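Local coordinates for putative PII-like nitrogen regulatory protein (Shewanella baltica, PDB 3CE8) that is of unknown function but probably belongs with the PII-like, ferredoxin-like trimeric proteins linked to nitrogen regulation, at residues D40-L45 with F81-P86; T22-V27 with A88-L93. All coordinates share one frame; numbering follows the deposited sequence. Where two conformers were deposited one is given.

From the N terminus the chain runs through strand 23-31, helix 35-42, strands 50-60 and 74-86, and then helix 90-100. Interaction 2 closes the longer loop by bringing the start of helix 90-100 back over strand 23-31. Interaction 1 closes a shorter loop nested inside it, joining helix 35-42 to strand 74-86. The two do not cross, and they meet in the sheet, where strands 23-31 and 74-86 are antiparallel neighbours and Ile83 N lies 2.8 Å from Leu26 O. Together they seat both helices on the central strands of a four-stranded antiparallel sheet, the beta-alpha-beta-beta-alpha-beta arrangement of a ferredoxin-like fold.

Interaction 1: residues D40-L45 with F81-P86; sequences DTLIEL and FEIMHP. With EDO (1,2-ethanediol), chain D; EDO (1,2-ethanediol), chain E.
Leu42, on helix 35-42, carries the contact with strand 74-86 on its two methyl branches. CD2 of Leu42 meets CD1 of Ile83 at 3.8 Å, the two side chains reaching toward each other tip to tip. The other branch touches two residues of the strand: CD1 of Leu42 comes obliquely to the Phe81 ring, 3.9 Å from Phe81 CD2, and is also close to the Ile83 terminal methyl. With CG anti to its carbonyl carbon (chi1 -65°), Leu42 carries both methyls down to the strand. Nothing polar bridges the two segments, and the join is made by van der Waals packing alone.

Phe81 and Ile83, two residues apart on the strand, present the same face of the sheet to the helix, as does His85, two residues further on. The His85 imidazole turns back along its own strand: ND1 donates to Ile83 O at 2.9 Å, almost straight at 169°, with the oxygen in the ring plane, which fixes the rotation of the ring. Its other nitrogen, NE2, is hydrogen-bonded to Gln24 NE2.

A type I beta turn runs from Leu42 to Leu45, with Leu45 N bonded to Leu42 O at 3.1 Å. One ethanediol, probably from the crystallisation liquor, donates to Thr41 O; another donates through O1 to Glu82 O and receives a weak bond from Met84 N.

Around this core, Phe51 of strand 50-60 and Leu97 of helix 90-100 also pack on Leu42, and Leu48 touches both Leu42 and Ile83. Glu82 and Met84, a selenomethionine here, pack instead against Trp109 of the second subunit. Strand 74-86 itself lies between strands 50-60 and 23-31, and helices 35-42 and 90-100 lie side by side on the face of the sheet that carries Phe81 and Ile83.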
loop_
_atom_site.group_PDB
_atom_site.type_symbol
_atom_site.label_atom_id
_atom_site.label_comp_id
_atom_site.label_asym_id
_atom_site.label_seq_id
_atom_site.Cartn_x
_atom_site.Cartn_y
_atom_site.Cartn_z
ATOM N N ASP A 40 -12.564 8.210 14.870
ATOM C CA ASP A 40 -12.745 8.682 16.233
ATOM C C ASP A 40 -11.906 7.908 17.208
ATOM O O ASP A 40 -11.382 8.446 18.177
ATOM C CB ASP A 40 -14.208 8.569 16.664
ATOM C CG ASP A 40 -15.098 9.643 16.028
ATOM O OD1 ASP A 40 -14.565 10.603 15.432
ATOM O OD2 ASP A 40 -16.335 9.534 16.136
ATOM N N THR A 41 -11.758 6.631 16.923
ATOM C CA THR A 41 -11.020 5.740 17.813
ATOM C C THR A 41 -9.550 6.043 17.720
ATOM O O THR A 41 -8.851 6.146 18.726
ATOM C CB THR A 41 -11.215 4.283 17.429
ATOM O OG1 THR A 41 -12.541 3.886 17.782
ATOM C CG2 THR A 41 -10.211 3.391 18.146
ATOM N N LEU A 42 -9.116 6.247 16.482
ATOM C CA LEU A 42 -7.705 6.396 16.172
ATOM C C LEU A 42 -7.175 7.682 16.723
ATOM O O LEU A 42 -6.076 7.722 17.279
ATOM C CB LEU A 42 -7.459 6.342 14.656
ATOM C CG LEU A 42 -7.790 5.011 13.987
ATOM C CD1 LEU A 42 -7.802 5.110 12.487
ATOM C CD2 LEU A 42 -6.791 3.945 14.477
ATOM N N ILE A 43 -7.975 8.737 16.586
ATOM C CA ILE A 43 -7.523 10.092 16.988
ATOM C C ILE A 43 -7.323 10.139 18.485
ATOM O O ILE A 43 -6.638 11.028 19.004
ATOM C CB ILE A 43 -8.468 11.292 16.565
ATOM C CG1 ILE A 43 -9.854 11.127 17.176
ATOM C CG2 ILE A 43 -8.550 11.467 15.047
ATOM C CD1 ILE A 43 -10.717 12.338 17.012
ATOM N N GLU A 44 -7.863 9.139 19.162
ATOM C CA GLU A 44 -7.868 9.148 20.623
ATOM C C GLU A 44 -6.718 8.322 21.205
ATOM O O GLU A 44 -6.391 8.376 22.386
ATOM C CB GLU A 44 -9.225 8.645 21.098
ATOM C CG GLU A 44 -9.677 9.348 22.304
ATOM C CD GLU A 44 -9.766 10.867 22.056
ATOM O OE1 GLU A 44 -10.538 11.286 21.155
ATOM O OE2 GLU A 44 -9.067 11.644 22.763
ATOM N N LEU A 45 -6.102 7.560 20.327
ATOM C CA LEU A 45 -4.981 6.689 20.680
ATOM C C LEU A 45 -3.667 7.498 20.645
ATOM O O LEU A 45 -3.198 7.933 19.574
ATOM C CB LEU A 45 -4.943 5.457 19.766
ATOM C CG LEU A 45 -6.111 4.461 19.928
ATOM C CD1 LEU A 45 -6.127 3.361 18.850
ATOM C CD2 LEU A 45 -6.111 3.837 21.337
ATOM N N PHE A 81 -7.718 2.261 5.469
ATOM C CA PHE A 81 -6.937 2.925 6.493
ATOM C C PHE A 81 -5.573 2.295 6.571
ATOM O O PHE A 81 -5.423 1.082 6.471
ATOM C CB PHE A 81 -7.572 2.749 7.886
ATOM C CG PHE A 81 -8.836 3.577 8.128
ATOM C CD1 PHE A 81 -10.087 3.083 7.798
ATOM C CD2 PHE A 81 -8.762 4.826 8.734
ATOM C CE1 PHE A 81 -11.215 3.832 8.041
ATOM C CE2 PHE A 81 -9.892 5.578 8.959
ATOM C CZ PHE A 81 -11.114 5.086 8.624
ATOM N N GLU A 82 -4.583 3.147 6.748
ATOM C CA GLU A 82 -3.213 2.711 7.002
ATOM C C GLU A 82 -2.721 3.440 8.233
ATOM O O GLU A 82 -2.730 4.680 8.297
ATOM C CB GLU A 82 -2.307 2.949 5.796
ATOM C CG GLU A 82 -2.684 2.069 4.625
ATOM C CD GLU A 82 -1.669 2.053 3.500
ATOM O OE1 GLU A 82 -0.656 2.784 3.520
ATOM O OE2 GLU A 82 -1.883 1.259 2.585
ATOM N N ILE A 83 -2.334 2.624 9.211
ATOM C CA ILE A 83 -1.952 3.074 10.542
ATOM C C ILE A 83 -0.624 2.522 11.053
ATOM O O ILE A 83 -0.480 1.377 11.468
ATOM C CB ILE A 83 -3.058 2.689 11.550
ATOM C CG1 ILE A 83 -4.419 3.130 11.002
ATOM C CG2 ILE A 83 -2.794 3.266 12.965
ATOM C CD1 ILE A 83 -5.489 2.206 11.408
HETATM N N MSE A 84 0.349 3.399 10.985
HETATM C CA MSE A 84 1.686 3.129 11.481
HETATM C C MSE A 84 1.581 3.196 12.995
HETATM O O MSE A 84 0.972 4.117 13.559
HETATM C CB MSE A 84 2.711 4.155 10.977
HETATM C CG MSE A 84 4.133 3.812 11.370
HETATM SE SE MSE A 84 4.781 2.356 10.293
HETATM C CE MSE A 84 4.490 3.150 8.550
ATOM N N HIS A 85 2.164 2.197 13.638
ATOM C CA HIS A 85 2.136 2.083 15.074
ATOM C C HIS A 85 3.256 1.194 15.584
ATOM O O HIS A 85 3.751 0.339 14.854
ATOM C CB HIS A 85 0.800 1.459 15.494
ATOM C CG HIS A 85 0.620 0.045 15.014
ATOM N ND1 HIS A 85 0.250 -0.263 13.714
ATOM C CD2 HIS A 85 0.775 -1.140 15.654
ATOM C CE1 HIS A 85 0.202 -1.581 13.575
ATOM N NE2 HIS A 85 0.522 -2.138 14.732
ATOM N N PRO A 86 3.658 1.396 16.842
ATOM C CA PRO A 86 4.634 0.508 17.432
ATOM C C PRO A 86 4.076 -0.903 17.657
ATOM O O PRO A 86 2.950 -1.094 18.127
ATOM C CB PRO A 86 4.961 1.167 18.783
ATOM C CG PRO A 86 4.164 2.453 18.867
ATOM C CD PRO A 86 3.124 2.392 17.794
HETATM C C1 EDO D . -9.482 4.910 22.007
HETATM O O1 EDO D . -10.524 5.541 21.254
HETATM C C2 EDO D . -8.769 5.808 23.024
HETATM O O2 EDO D . -8.243 4.991 24.065
HETATM C C1 EDO E . 0.530 6.071 8.065
HETATM O O1 EDO E . -0.507 6.603 7.234
HETATM C C2 EDO E . 1.060 7.119 9.029
HETATM O O2 EDO E . 0.476 6.651 10.228
#

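Interaction 2: residues T22-V27 with A88-L93; sequences TEQLLV and AQQAAL
Leu26 and Leu93 form the tightly packed part of this contact, with CD2 of Leu26 only 3.5 Å from CD2 of Leu93. Both residues are buried and their side chains slant across each other. In Leu93, CG stands anti to the backbone N (chi1 176°), which sends its methyls from the helix toward the sheet.

The other end is polar and lies nearer the surface. Gln24 NE2 donates to Gln90 OE1 at 2.6 Å, with an N-H...O angle of 160°, reaching a lone pair of Gln90 OE1 in the plane of that carbonyl. The two side chains cross at about a right angle, yet the two amide planes are only 17° apart. Gln24 is buried, whereas Gln90 is partly exposed and makes a weak hydrogen bond through NE2 to Gln115 of the third subunit. Thr22 and Ala88, beyond this bond, are exposed.

Helix 90-100 begins just after Gln89, its N-cap residue, and lies over strand 23-31, where Leu94 and Leu97 continue the packing on Leu26. That strand runs between strands 74-86 and 106-112; from the latter, Ile110 touches Gln24 and Gln90.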
loop_
_atom_site.group_PDB
_atom_site.type_symbol
_atom_site.label_atom_id
_atom_site.label_comp_id
_atom_site.label_asym_id
_atom_site.label_seq_id
_atom_site.Cartn_x
_atom_site.Cartn_y
_atom_site.Cartn_z
ATOM N N THR A 22 10.479 -1.865 14.935
ATOM C CA THR A 22 9.502 -1.972 16.026
ATOM C C THR A 22 8.206 -1.274 15.581
ATOM O O THR A 22 7.182 -1.379 16.231
ATOM C CB THR A 22 10.009 -1.357 17.320
ATOM O OG1 THR A 22 10.345 0.018 17.081
ATOM C CG2 THR A 22 11.226 -2.152 17.862
ATOM N N GLU A 23 8.299 -0.564 14.456
ATOM C CA GLU A 23 7.128 0.076 13.795
ATOM C C GLU A 23 6.612 -0.868 12.748
ATOM O O GLU A 23 7.362 -1.564 12.052
ATOM C CB GLU A 23 7.425 1.409 13.101
ATOM C CG GLU A 23 7.721 2.554 14.043
ATOM C CD GLU A 23 6.516 3.024 14.833
ATOM O OE1 GLU A 23 5.437 3.213 14.234
ATOM O OE2 GLU A 23 6.667 3.245 16.052
ATOM N N GLN A 24 5.304 -0.893 12.650
ATOM C CA GLN A 24 4.651 -1.743 11.674
ATOM C C GLN A 24 3.382 -1.047 11.195
ATOM O O GLN A 24 2.880 -0.149 11.850
ATOM C CB GLN A 24 4.401 -3.129 12.266
ATOM C CG GLN A 24 3.589 -3.110 13.519
ATOM C CD GLN A 24 3.373 -4.496 14.099
ATOM O OE1 GLN A 24 4.231 -5.383 13.951
ATOM N NE2 GLN A 24 2.210 -4.688 14.787
ATOM N N LEU A 25 2.915 -1.441 10.025
ATOM C CA LEU A 25 1.760 -0.810 9.400
ATOM C C LEU A 25 0.490 -1.648 9.482
ATOM O O LEU A 25 0.467 -2.758 9.020
ATOM C CB LEU A 25 2.098 -0.534 7.918
ATOM C CG LEU A 25 1.135 0.332 7.116
ATOM C CD1 LEU A 25 1.209 1.753 7.670
ATOM C CD2 LEU A 25 1.424 0.263 5.586
ATOM N N LEU A 26 -0.548 -1.126 10.102
ATOM C CA LEU A 26 -1.843 -1.813 10.085
ATOM C C LEU A 26 -2.638 -1.307 8.920
ATOM O O LEU A 26 -2.781 -0.105 8.734
ATOM C CB LEU A 26 -2.658 -1.558 11.358
ATOM C CG LEU A 26 -4.098 -2.078 11.373
ATOM C CD1 LEU A 26 -4.180 -3.603 11.365
ATOM C CD2 LEU A 26 -4.710 -1.528 12.629
ATOM N N VAL A 27 -3.072 -2.242 8.094
ATOM C CA VAL A 27 -3.953 -1.931 6.954
ATOM C C VAL A 27 -5.274 -2.590 7.256
ATOM O O VAL A 27 -5.362 -3.784 7.580
ATOM C CB VAL A 27 -3.448 -2.436 5.596
ATOM C CG1 VAL A 27 -4.489 -2.103 4.522
ATOM C CG2 VAL A 27 -2.080 -1.822 5.284
ATOM N N ALA A 88 4.620 -2.826 19.803
ATOM C CA ALA A 88 4.340 -3.034 21.242
ATOM C C ALA A 88 2.895 -2.701 21.628
ATOM O O ALA A 88 2.401 -3.135 22.663
ATOM C CB ALA A 88 5.277 -2.199 22.097
ATOM N N GLN A 89 2.242 -1.938 20.757
ATOM C CA GLN A 89 0.899 -1.398 20.987
ATOM C C GLN A 89 -0.111 -2.012 20.012
ATOM O O GLN A 89 -1.244 -1.554 19.865
ATOM C CB GLN A 89 0.926 0.097 20.749
ATOM C CG GLN A 89 2.009 0.830 21.488
ATOM C CD GLN A 89 1.673 1.062 22.920
ATOM O OE1 GLN A 89 0.531 0.874 23.335
ATOM N NE2 GLN A 89 2.665 1.490 23.697
ATOM N N GLN A 90 0.333 -3.068 19.366
ATOM C CA GLN A 90 -0.488 -3.784 18.402
ATOM C C GLN A 90 -1.829 -4.258 18.991
ATOM O O GLN A 90 -2.887 -4.064 18.385
ATOM C CB GLN A 90 0.269 -4.994 17.834
ATOM C CG GLN A 90 -0.456 -5.669 16.668
ATOM C CD GLN A 90 0.197 -6.972 16.252
ATOM O OE1 GLN A 90 1.212 -6.982 15.559
ATOM N NE2 GLN A 90 -0.407 -8.088 16.665
ATOM N N ALA A 91 -1.770 -4.863 20.169
ATOM C CA ALA A 91 -2.963 -5.405 20.843
ATOM C C ALA A 91 -3.896 -4.266 21.146
ATOM O O ALA A 91 -5.086 -4.301 20.839
ATOM C CB ALA A 91 -2.620 -6.051 22.124
ATOM N N ALA A 92 -3.327 -3.259 21.791
ATOM C CA ALA A 92 -4.091 -2.066 22.183
ATOM C C ALA A 92 -4.852 -1.522 20.980
ATOM O O ALA A 92 -6.039 -1.180 21.087
ATOM C CB ALA A 92 -3.172 -0.985 22.770
ATOM N N LEU A 93 -4.178 -1.530 19.832
ATOM C CA LEU A 93 -4.733 -0.945 18.594
ATOM C C LEU A 93 -5.833 -1.811 18.011
ATOM O O LEU A 93 -6.900 -1.323 17.652
ATOM C CB LEU A 93 -3.640 -0.724 17.542
ATOM C CG LEU A 93 -4.047 -0.205 16.143
ATOM C CD1 LEU A 93 -4.790 1.116 16.175
ATOM C CD2 LEU A 93 -2.824 -0.101 15.255
#